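Local coordinates for protein citrinin polyketide synthase (Monascus purpureus, PDB 5MPT) that builds the keto-aldehyde precursor of the mycotoxin citrinin as a non-reducing polyketide synthase, of which this chain is the C-methyltransferase domain, at residues A284-H289 with L312-T317; A290-E295 with L335-R340; M316-P321 with A372-L377; G360-T365 with I378-S383. One frame throughout, in Å; residues are numbered along the deposited sequence. Where two conformers were deposited one is given.

Contact 1 (A284-H289 with L312-T317); sequences ATNCVH and LLLEMT. With SAH (S-adenosyl-L-homocysteine), chain B; EDO (1,2-ethanediol), chain D.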
# COMPACT_ATOMS: atom_id res chain seq x y z
N ALA A 284 6.49 -8.58 -0.97
CA ALA A 284 5.06 -8.41 -0.68
C ALA A 284 4.81 -6.92 -0.45
O ALA A 284 5.08 -6.41 0.65
CB ALA A 284 4.62 -9.25 0.51
N THR A 285 4.27 -6.25 -1.46
CA THR A 285 4.06 -4.81 -1.41
C THR A 285 2.58 -4.55 -1.16
O THR A 285 1.76 -4.77 -2.06
CB THR A 285 4.52 -4.16 -2.70
OG1 THR A 285 5.93 -4.36 -2.83
CG2 THR A 285 4.14 -2.66 -2.77
N ASN A 286 2.28 -4.10 0.07
CA ASN A 286 0.97 -3.59 0.49
C ASN A 286 -0.15 -4.57 0.19
O ASN A 286 -1.28 -4.19 -0.17
CB ASN A 286 0.73 -2.21 -0.11
CG ASN A 286 1.38 -1.16 0.74
OD1 ASN A 286 1.23 -1.16 1.97
ND2 ASN A 286 2.17 -0.29 0.13
N CYS A 287 0.12 -5.82 0.43
CA CYS A 287 -0.87 -6.87 0.30
C CYS A 287 -1.08 -7.65 1.59
O CYS A 287 -2.22 -8.07 1.86
CB CYS A 287 -0.50 -7.84 -0.82
SG CYS A 287 1.13 -8.61 -0.56
N VAL A 288 -0.06 -7.83 2.41
CA VAL A 288 -0.24 -8.68 3.59
C VAL A 288 -1.19 -8.00 4.59
O VAL A 288 -1.97 -8.66 5.28
CB VAL A 288 1.12 -9.06 4.20
CG1 VAL A 288 0.93 -9.83 5.50
CG2 VAL A 288 1.95 -9.92 3.21
N HIS A 289 -1.17 -6.67 4.67
CA HIS A 289 -2.12 -5.99 5.55
C HIS A 289 -3.56 -6.27 5.17
O HIS A 289 -4.44 -6.12 6.03
CB HIS A 289 -1.87 -4.48 5.58
CG HIS A 289 -2.12 -3.76 4.30
ND1 HIS A 289 -1.12 -3.11 3.63
CD2 HIS A 289 -3.26 -3.50 3.61
CE1 HIS A 289 -1.61 -2.50 2.57
NE2 HIS A 289 -2.92 -2.71 2.54
N LEU A 312 10.56 -9.60 2.55
CA LEU A 312 10.69 -8.16 2.40
C LEU A 312 9.30 -7.59 2.17
O LEU A 312 8.76 -7.67 1.07
CB LEU A 312 11.64 -7.80 1.26
CG LEU A 312 11.95 -6.31 1.20
CD1 LEU A 312 12.74 -5.85 2.41
CD2 LEU A 312 12.77 -6.02 -0.03
N LEU A 313 8.75 -7.03 3.23
CA LEU A 313 7.50 -6.28 3.14
C LEU A 313 7.76 -4.85 2.68
O LEU A 313 8.75 -4.20 3.06
CB LEU A 313 6.80 -6.23 4.49
CG LEU A 313 6.31 -7.54 5.07
CD1 LEU A 313 6.02 -7.36 6.54
CD2 LEU A 313 5.05 -8.00 4.34
N LEU A 314 6.86 -4.35 1.85
CA LEU A 314 6.73 -2.91 1.61
C LEU A 314 5.34 -2.59 2.10
O LEU A 314 4.36 -3.00 1.47
CB LEU A 314 6.91 -2.55 0.14
CG LEU A 314 7.21 -1.07 -0.14
CD1 LEU A 314 7.60 -0.87 -1.60
CD2 LEU A 314 6.05 -0.17 0.20
N GLU A 315 5.25 -1.93 3.26
CA GLU A 315 3.97 -1.70 3.91
C GLU A 315 3.81 -0.25 4.30
O GLU A 315 4.74 0.39 4.80
CB GLU A 315 3.83 -2.56 5.17
CG GLU A 315 3.39 -3.95 4.88
CD GLU A 315 1.91 -4.03 4.58
OE1 GLU A 315 1.17 -3.06 4.90
OE2 GLU A 315 1.49 -5.05 3.99
N MET A 316 2.60 0.26 4.06
CA MET A 316 2.23 1.57 4.56
C MET A 316 2.03 1.48 6.07
O MET A 316 1.16 0.75 6.54
CB MET A 316 0.96 2.04 3.87
CG MET A 316 0.63 3.46 4.22
SD MET A 316 -0.60 4.22 3.15
CE MET A 316 0.44 4.93 1.86
N THR A 317 2.86 2.20 6.81
CA THR A 317 2.93 2.06 8.26
C THR A 317 2.22 3.20 8.98
O THR A 317 2.03 3.12 10.20
CB THR A 317 4.40 1.95 8.67
OG1 THR A 317 5.17 2.94 7.96
CG2 THR A 317 4.94 0.58 8.33
N SAH B . 1.48 -4.98 -4.98
CA SAH B . 0.27 -4.31 -5.53
CB SAH B . -0.24 -3.07 -4.81
CG SAH B . -0.97 -3.35 -3.50
SD SAH B . -2.68 -3.80 -3.94
C SAH B . 0.58 -3.90 -7.00
O SAH B . -0.50 -3.85 -7.74
OXT SAH B . 1.69 -3.62 -7.40
C5' SAH B . -2.95 -5.31 -2.97
C4' SAH B . -2.79 -6.51 -3.87
O4' SAH B . -2.89 -7.66 -3.00
C3' SAH B . -3.88 -6.68 -4.94
O3' SAH B . -3.21 -7.05 -6.15
C2' SAH B . -4.75 -7.81 -4.39
O2' SAH B . -5.32 -8.62 -5.42
C1' SAH B . -3.73 -8.61 -3.59
N9 SAH B . -4.26 -9.46 -2.53
C8 SAH B . -5.27 -9.17 -1.65
N7 SAH B . -5.56 -10.16 -0.83
C5 SAH B . -4.68 -11.17 -1.20
C6 SAH B . -4.48 -12.48 -0.73
N6 SAH B . -5.21 -13.04 0.24
N1 SAH B . -3.52 -13.21 -1.32
C2 SAH B . -2.81 -12.67 -2.32
N3 SAH B . -2.90 -11.45 -2.85
C4 SAH B . -3.87 -10.74 -2.25
C1 EDO D . -2.58 2.29 11.37
O1 EDO D . -2.46 1.50 12.55
C2 EDO D . -1.18 2.69 10.95
O2 EDO D . -0.45 3.06 12.13
O HOH W 1 2.59 -6.61 2.24
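His289 and Glu315, two active-site residues of the methyltransferase, meet where the parallel strands 279-285 and 309-316 end in its Rossmann-like sheet. ND1 of His289 donates to OE1 of Glu315 at 2.6 Å, on the syn lone pair of that oxygen and 9° out of the imidazole plane. The carboxylate is turned nearly perpendicular to the ring, at 81°. A bend at chi2 (-77°) brings CD of Glu315 round toward the histidine. Its other oxygen, OE2, accepts the backbone N of His289 at 3.2 Å and a hydrogen bond from a water at 2.6 Å; the same water donates to Ala284 O and accepts from Val288 N. Behind this site the strands are joined by Leu314 N to Ala284 O, 3.0 Å, and by Asn286 N to Leu314 O, 2.7 Å. OD1 of Asn286 takes Met316 N in the amide plane, on a lone pair, at 2.9 Å, while its ND2 reaches Gln375. On the cofactor side, Thr285 O accepts the amino N of S-adenosylhomocysteine at 2.9 Å. With one bond on OE1 and two on OE2, the carboxylate is restrained in rotation, and its bond to ND1 would in turn hold the imidazole's orientation.

Contact 2 (A290-E295 with L335-R340); sequences ATRNLE and LFEDGR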
# COMPACT_ATOMS: atom_id res chain seq x y z
N ALA A 290 -3.83 -6.64 3.91
CA ALA A 290 -5.21 -6.80 3.46
C ALA A 290 -5.80 -8.13 3.86
O ALA A 290 -6.99 -8.37 3.59
CB ALA A 290 -5.28 -6.67 1.93
N THR A 291 -5.04 -8.95 4.54
CA THR A 291 -5.53 -10.26 4.93
C THR A 291 -6.22 -10.19 6.29
O THR A 291 -6.11 -9.21 7.04
CB THR A 291 -4.40 -11.30 4.94
OG1 THR A 291 -3.44 -11.01 5.96
CG2 THR A 291 -3.70 -11.36 3.60
N ARG A 292 -6.89 -11.30 6.65
CA ARG A 292 -7.70 -11.33 7.85
C ARG A 292 -6.85 -11.30 9.11
O ARG A 292 -7.24 -10.68 10.11
CB ARG A 292 -8.57 -12.58 7.83
CG ARG A 292 -9.65 -12.55 6.75
CD ARG A 292 -10.46 -13.86 6.67
NE ARG A 292 -11.62 -13.68 5.78
CZ ARG A 292 -11.51 -13.63 4.45
NH1 ARG A 292 -10.33 -13.77 3.87
NH2 ARG A 292 -12.57 -13.41 3.69
N ASN A 293 -5.73 -12.00 9.11
CA ASN A 293 -5.02 -12.31 10.35
C ASN A 293 -3.54 -12.31 10.04
O ASN A 293 -3.07 -13.12 9.24
CB ASN A 293 -5.49 -13.65 10.94
CG ASN A 293 -4.74 -14.03 12.23
OD1 ASN A 293 -3.51 -14.09 12.27
ND2 ASN A 293 -5.51 -14.31 13.29
N LEU A 294 -2.81 -11.35 10.61
CA LEU A 294 -1.41 -11.17 10.23
C LEU A 294 -0.55 -12.33 10.70
O LEU A 294 0.40 -12.71 10.01
CB LEU A 294 -0.89 -9.85 10.78
CG LEU A 294 -1.54 -8.61 10.18
CD1 LEU A 294 -0.84 -7.36 10.69
CD2 LEU A 294 -1.54 -8.60 8.63
N GLU A 295 -0.85 -12.89 11.87
CA GLU A 295 -0.13 -14.07 12.35
C GLU A 295 -0.25 -15.23 11.37
O GLU A 295 0.75 -15.88 11.00
CB GLU A 295 -0.65 -14.51 13.71
CG GLU A 295 -0.20 -13.65 14.87
CD GLU A 295 -0.56 -14.25 16.21
OE1 GLU A 295 -0.77 -15.49 16.27
OE2 GLU A 295 -0.62 -13.49 17.20
N LEU A 335 -10.99 -6.32 5.99
CA LEU A 335 -11.07 -7.75 6.25
C LEU A 335 -10.46 -8.16 7.58
O LEU A 335 -10.75 -9.27 8.05
CB LEU A 335 -10.41 -8.54 5.13
CG LEU A 335 -11.07 -8.53 3.76
CD1 LEU A 335 -10.29 -9.43 2.80
CD2 LEU A 335 -12.51 -9.01 3.87
N PHE A 336 -9.61 -7.33 8.18
CA PHE A 336 -8.93 -7.70 9.41
C PHE A 336 -9.92 -8.20 10.46
O PHE A 336 -11.00 -7.63 10.64
CB PHE A 336 -8.13 -6.51 9.96
CG PHE A 336 -8.94 -5.22 10.11
CD1 PHE A 336 -9.59 -4.94 11.30
CD2 PHE A 336 -8.97 -4.30 9.08
CE1 PHE A 336 -10.30 -3.78 11.44
CE2 PHE A 336 -9.65 -3.13 9.21
CZ PHE A 336 -10.33 -2.87 10.40
N GLU A 337 -9.55 -9.29 11.13
CA GLU A 337 -10.36 -9.84 12.21
C GLU A 337 -9.45 -10.44 13.27
O GLU A 337 -9.79 -11.45 13.90
CB GLU A 337 -11.36 -10.88 11.69
CG GLU A 337 -10.74 -11.85 10.73
CD GLU A 337 -11.71 -12.89 10.19
OE1 GLU A 337 -12.87 -12.53 9.87
OE2 GLU A 337 -11.29 -14.06 10.06
N ASP A 338 -8.29 -9.82 13.49
CA ASP A 338 -7.29 -10.34 14.41
C ASP A 338 -6.97 -9.36 15.53
O ASP A 338 -5.90 -9.45 16.13
CB ASP A 338 -6.01 -10.69 13.66
CG ASP A 338 -5.39 -9.52 12.97
OD1 ASP A 338 -6.04 -8.44 12.97
OD2 ASP A 338 -4.28 -9.69 12.42
N GLY A 339 -7.86 -8.43 15.80
CA GLY A 339 -7.65 -7.45 16.84
C GLY A 339 -7.24 -6.08 16.34
O GLY A 339 -7.32 -5.12 17.11
N ARG A 340 -6.79 -5.97 15.10
CA ARG A 340 -6.53 -4.66 14.52
C ARG A 340 -7.81 -3.85 14.44
O ARG A 340 -8.92 -4.38 14.34
CB ARG A 340 -5.94 -4.79 13.11
CG ARG A 340 -4.48 -5.24 13.05
CD ARG A 340 -4.06 -5.47 11.62
NE ARG A 340 -4.65 -6.69 11.08
CZ ARG A 340 -4.68 -6.99 9.79
NH1 ARG A 340 -4.19 -6.14 8.88
NH2 ARG A 340 -5.22 -8.14 9.40
O HOH W 2 -8.37 -5.53 4.83
O HOH W 3 -8.64 -13.75 14.18
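Asp338 and Leu294 meet in a polar loop-to-helix contact, in which the loop between helices 321-327 and 347-356 grips the turn that leads into helix 294-304. OD2 of Asp338 accepts Leu294 N at 2.9 Å, on its anti side and 27° out of the carboxylate plane. Within the loop, NE of Arg340 makes a salt bridge to the syn lone pair of Asp338 OD1, 2.9 Å, nearly in the guanidinium plane, so this carboxylate serves both the arginine and the first turn of the helix. In that plane too, NH2 of Arg340 donates to Thr291 O at 2.7 Å, with a weak second bond to Arg292 O. The two faces of the guanidinium are filled differently: CG of Leu294 stands 3.6 Å over its centre, and CB of Phe336 lies 3.3 Å above the opposite face, displaced toward the rim. Arg292 O also takes Glu337 N, 2.9 Å, in the carbonyl plane. At the solvent margin CD of Arg292 lies 3.5 Å from OE2 of Glu337. The NH1 of Arg292 pairs instead with Glu268. Further in, NH1 of Arg340 binds His289 O and Ala343 O, and Leu294 packs on Trp350 and Ile353 of helix 347-356.

Contact 3 (M316-P321 with A372-L377); sequences MTEQVP and ANIQRL. With EDO (1,2-ethanediol), chain D.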
# COMPACT_ATOMS: atom_id res chain seq x y z
N MET A 316 2.60 0.26 4.06
CA MET A 316 2.23 1.57 4.56
C MET A 316 2.03 1.48 6.07
O MET A 316 1.16 0.75 6.54
CB MET A 316 0.96 2.04 3.87
CG MET A 316 0.63 3.46 4.22
SD MET A 316 -0.60 4.22 3.15
CE MET A 316 0.44 4.93 1.86
N THR A 317 2.86 2.20 6.81
CA THR A 317 2.93 2.06 8.26
C THR A 317 2.22 3.20 8.98
O THR A 317 2.03 3.12 10.20
CB THR A 317 4.40 1.95 8.67
OG1 THR A 317 5.17 2.94 7.96
CG2 THR A 317 4.94 0.58 8.33
N GLU A 318 1.86 4.26 8.26
CA GLU A 318 1.08 5.37 8.79
C GLU A 318 -0.08 5.65 7.84
O GLU A 318 0.06 5.57 6.61
CB GLU A 318 1.99 6.58 8.93
CG GLU A 318 1.49 7.72 9.78
CD GLU A 318 2.60 8.72 10.01
OE1 GLU A 318 2.59 9.78 9.34
OE2 GLU A 318 3.51 8.44 10.84
N GLN A 319 -1.25 5.98 8.41
CA GLN A 319 -2.39 6.31 7.57
C GLN A 319 -2.19 7.65 6.88
O GLN A 319 -1.53 8.56 7.40
CB GLN A 319 -3.68 6.34 8.40
CG GLN A 319 -4.14 4.98 8.88
CD GLN A 319 -5.25 5.08 9.90
OE1 GLN A 319 -5.08 4.68 11.05
NE2 GLN A 319 -6.41 5.61 9.48
N VAL A 320 -2.73 7.74 5.66
CA VAL A 320 -2.69 8.92 4.80
C VAL A 320 -4.14 9.19 4.41
O VAL A 320 -4.82 8.24 3.97
CB VAL A 320 -1.83 8.69 3.56
CG1 VAL A 320 -1.98 9.83 2.56
CG2 VAL A 320 -0.36 8.58 3.98
N PRO A 321 -4.67 10.41 4.54
CA PRO A 321 -6.12 10.56 4.34
C PRO A 321 -6.61 10.12 2.96
O PRO A 321 -7.64 9.43 2.89
CB PRO A 321 -6.36 12.05 4.61
CG PRO A 321 -5.33 12.39 5.61
CD PRO A 321 -4.12 11.61 5.21
N ALA A 372 9.66 9.11 5.68
CA ALA A 372 10.25 7.84 6.10
C ALA A 372 9.37 7.08 7.07
O ALA A 372 9.60 5.89 7.28
CB ALA A 372 11.65 8.07 6.71
N ASN A 373 8.34 7.71 7.65
CA ASN A 373 7.39 7.03 8.52
C ASN A 373 6.13 6.59 7.79
O ASN A 373 5.34 5.80 8.34
CB ASN A 373 7.01 7.92 9.70
CG ASN A 373 8.20 8.29 10.55
OD1 ASN A 373 9.04 7.45 10.87
ND2 ASN A 373 8.30 9.58 10.91
N ILE A 374 5.96 6.99 6.53
CA ILE A 374 4.68 6.71 5.86
C ILE A 374 4.63 5.28 5.36
O ILE A 374 3.63 4.58 5.55
CB ILE A 374 4.43 7.71 4.72
CG1 ILE A 374 4.35 9.14 5.27
CG2 ILE A 374 3.15 7.35 3.98
CD1 ILE A 374 4.40 10.20 4.18
N GLN A 375 5.67 4.86 4.64
CA GLN A 375 5.87 3.46 4.29
C GLN A 375 7.25 3.05 4.72
O GLN A 375 8.16 3.87 4.88
CB GLN A 375 5.74 3.21 2.79
CG GLN A 375 4.51 3.88 2.19
CD GLN A 375 3.87 3.05 1.13
OE1 GLN A 375 3.33 1.97 1.43
NE2 GLN A 375 3.91 3.49 -0.09
N ARG A 376 7.41 1.74 4.86
CA ARG A 376 8.69 1.16 5.20
C ARG A 376 8.88 -0.12 4.40
O ARG A 376 7.93 -0.84 4.11
CB ARG A 376 8.77 0.83 6.68
CG ARG A 376 8.64 2.02 7.56
CD ARG A 376 8.98 1.69 8.98
NE ARG A 376 8.49 2.72 9.87
CZ ARG A 376 9.16 3.81 10.22
NH1 ARG A 376 10.41 4.03 9.78
NH2 ARG A 376 8.56 4.70 11.01
N LEU A 377 10.15 -0.40 4.08
CA LEU A 377 10.55 -1.78 3.85
C LEU A 377 10.79 -2.43 5.20
O LEU A 377 11.50 -1.88 6.06
CB LEU A 377 11.80 -1.89 2.99
CG LEU A 377 11.78 -1.34 1.56
CD1 LEU A 377 13.19 -1.42 0.94
CD2 LEU A 377 10.75 -2.06 0.74
C1 EDO D . -2.58 2.29 11.37
O1 EDO D . -2.46 1.50 12.55
C2 EDO D . -1.18 2.69 10.95
O2 EDO D . -0.45 3.06 12.13
O HOH W 4 5.63 11.29 9.73
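Gln375 faces Met316 across an antiparallel, non-hydrogen-bonded pair where strand 309-316 ends and strand 375-381 begins, and its side chain can be followed outward from the backbone. CB lies against Glu315 O. CG comes 4.0 Å from Met316 CA, and a turn at chi2 (-143°), away from a staggered value, swings CD to 4.0 Å from CE of Met316. OE1 then lies 3.2 Å from Met316 N, but at too poor an angle for a hydrogen bond; its donor is ND2 of Asn286. At the tip, NE2 donates to Ile182 O and to OD1 of Asn183 at the start of helix 181-198. Past this pair segment 316-321 leaves the sheet, and Ile374 O becomes the shared acceptor of Thr317 N, 2.8 Å, and Glu318 N, 3.3 Å, both arriving from the same face of its carbonyl plane. OG1 of Thr317 donates to Asn373 O at 2.9 Å, 52° out of the plane of the Asn373 carbonyl. Beyond it, CG2 of Val320 touches CG2 of Ile374 at 3.7 Å, both residues also packing on Met45 of helix 40-62. OD1 of Asn373 holds NH2 of Arg376 at 2.8 Å. Both polar ends of the Gln375 amide are thus satisfied, which fixes its orientation; because Asn286 belongs to the cofactor pocket, Gln375 is placed to act as a second-shell residue, probably steadying the Asn286 amide.

Contact 4 (G360-T365 with I378-S383); sequences GHVDWT and IIALAS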
# COMPACT_ATOMS: atom_id res chain seq x y z
N GLY A 360 13.37 -14.72 12.72
CA GLY A 360 14.46 -14.60 13.67
C GLY A 360 15.09 -13.23 13.75
O GLY A 360 15.81 -12.91 14.71
N HIS A 361 14.84 -12.39 12.75
CA HIS A 361 15.43 -11.06 12.70
C HIS A 361 14.49 -10.15 11.94
O HIS A 361 14.08 -10.51 10.83
CB HIS A 361 16.79 -11.06 12.02
CG HIS A 361 17.42 -9.70 11.92
ND1 HIS A 361 18.11 -9.13 12.97
CD2 HIS A 361 17.47 -8.80 10.91
CE1 HIS A 361 18.58 -7.95 12.60
NE2 HIS A 361 18.21 -7.73 11.35
N VAL A 362 14.17 -9.00 12.52
CA VAL A 362 13.30 -8.02 11.88
C VAL A 362 13.99 -6.67 11.89
O VAL A 362 14.51 -6.24 12.93
CB VAL A 362 11.93 -7.91 12.57
CG1 VAL A 362 11.06 -6.87 11.86
CG2 VAL A 362 11.26 -9.30 12.66
N ASP A 363 13.96 -5.99 10.75
CA ASP A 363 14.50 -4.63 10.63
C ASP A 363 13.61 -3.85 9.68
O ASP A 363 12.77 -4.42 8.96
CB ASP A 363 15.96 -4.68 10.15
CG ASP A 363 16.76 -3.40 10.48
OD1 ASP A 363 16.19 -2.43 11.02
OD2 ASP A 363 17.98 -3.38 10.21
N TRP A 364 13.75 -2.52 9.66
CA TRP A 364 12.99 -1.74 8.69
C TRP A 364 13.68 -0.43 8.39
O TRP A 364 14.57 0.01 9.13
CB TRP A 364 11.56 -1.46 9.15
CG TRP A 364 11.45 -0.84 10.50
CD1 TRP A 364 11.50 0.49 10.82
CD2 TRP A 364 11.24 -1.53 11.73
NE1 TRP A 364 11.36 0.66 12.17
CE2 TRP A 364 11.18 -0.57 12.75
CE3 TRP A 364 11.10 -2.89 12.06
CZ2 TRP A 364 10.99 -0.92 14.09
CZ3 TRP A 364 10.92 -3.23 13.38
CH2 TRP A 364 10.86 -2.25 14.38
N THR A 365 13.29 0.17 7.27
CA THR A 365 13.82 1.46 6.85
C THR A 365 13.34 2.54 7.79
O THR A 365 12.21 2.49 8.32
CB THR A 365 13.38 1.78 5.43
OG1 THR A 365 11.96 1.66 5.34
CG2 THR A 365 14.01 0.81 4.45
N ILE A 378 10.20 -3.59 5.40
CA ILE A 378 10.31 -4.35 6.64
C ILE A 378 10.84 -5.70 6.22
O ILE A 378 10.21 -6.42 5.43
CB ILE A 378 8.97 -4.49 7.38
CG1 ILE A 378 8.34 -3.13 7.66
CG2 ILE A 378 9.15 -5.23 8.70
CD1 ILE A 378 6.89 -3.22 8.14
N ILE A 379 12.05 -6.01 6.65
CA ILE A 379 12.68 -7.28 6.33
C ILE A 379 12.55 -8.20 7.53
O ILE A 379 12.67 -7.77 8.69
CB ILE A 379 14.15 -7.08 5.89
CG1 ILE A 379 14.69 -8.39 5.31
CG2 ILE A 379 15.05 -6.61 7.06
CD1 ILE A 379 16.05 -8.20 4.61
N ALA A 380 12.32 -9.49 7.25
CA ALA A 380 12.12 -10.50 8.29
C ALA A 380 12.80 -11.79 7.85
O ALA A 380 12.43 -12.39 6.83
CB ALA A 380 10.63 -10.71 8.55
N LEU A 381 13.83 -12.18 8.58
CA LEU A 381 14.60 -13.37 8.26
C LEU A 381 13.92 -14.60 8.84
O LEU A 381 13.44 -14.60 9.98
CB LEU A 381 16.02 -13.24 8.80
CG LEU A 381 17.01 -12.42 7.97
CD1 LEU A 381 16.56 -11.02 7.74
CD2 LEU A 381 18.38 -12.44 8.66
N ALA A 382 13.89 -15.66 8.03
CA ALA A 382 13.25 -16.90 8.48
C ALA A 382 13.91 -17.49 9.72
O ALA A 382 13.21 -18.11 10.54
CB ALA A 382 13.25 -17.95 7.38
N SER A 383 15.24 -17.38 9.84
CA SER A 383 16.02 -17.90 10.96
C SER A 383 16.79 -16.78 11.67
O SER A 383 17.05 -15.72 11.10
CB SER A 383 17.03 -18.95 10.48
OG SER A 383 16.43 -19.89 9.61
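Asp363 and Ile379 form the well-bonded middle of this strand pair. Asp363 N donates to Ile379 O at 3.0 Å and Ile379 N returns a bond to Asp363 O at 2.9 Å, the signature of an antiparallel hydrogen-bonded pair. The flanking pairs, Val362 with Ala380 and Trp364 with Ile378, carry no such bonds and send their side chains to one face, against helix 347-356. There Val362 and Ile378 run alongside each other in the same direction, CG1 to CG2 at 4.0 Å, and CB of Trp364 rests 3.9 Å from CG1 of Ile378. Beyond CB the indole turns off: chi1 of 53° places CG between the backbone N and carbonyl carbon, and CG1 of Val362 lies at the ring edge, in its plane.

The two segments belong to a beta hairpin; its short pieces 361-364 and 378-381 run at 167°, nearly antiparallel. It completes the 3-2-1-4-5-7-6 strand order of class I methyltransferases, with 375-381 the one reversed strand but for its hairpin partner's own antiparallel pairing, and 361-364 at the sheet edge.

Residues 378-381 are buried, whereas on the edge strand Val362 is buried but His361, Asp363 and Trp364 are partly exposed. Helix 14-26 packs on the His361 and Asp363 face. There CD2 of His361 lies 4.0 Å from CD1 of Leu381, which approaches the imidazole at its edge. The carboxylate of Asp363 leads away to a salt bridge with Lys25, and its OD1 also takes Trp364 N at 2.8 Å from above the carboxylate plane. At the far end Gly360 N donates to Leu381 O, 2.7 Å, whereas the buried His361 N finds no partner.

Contacts 1, 3 and 4 lie on one mixed seven-stranded sheet, stepping from strand 279-285 through 309-316 and 375-381 to the edge strand 361-364. The centre of contact 1 is about 10 Å from that of contact 3 and about 13 Å from that of contact 4; strand 375-381 serves both 3 and 4. Contact 2 stands off the sheet, its centre about 13 Å from that of contact 1, and touches neither 3 nor 4. Along the chain contact 2 interleaves with 1 and 3, and contact 3 with 4, whereas contact 1 closes before 4 opens. Contacts 2 and 3 thus abut the active-site contact 1, through Arg340 to His289 and Gln375 to Asn286, while contact 4 closes the sheet edge.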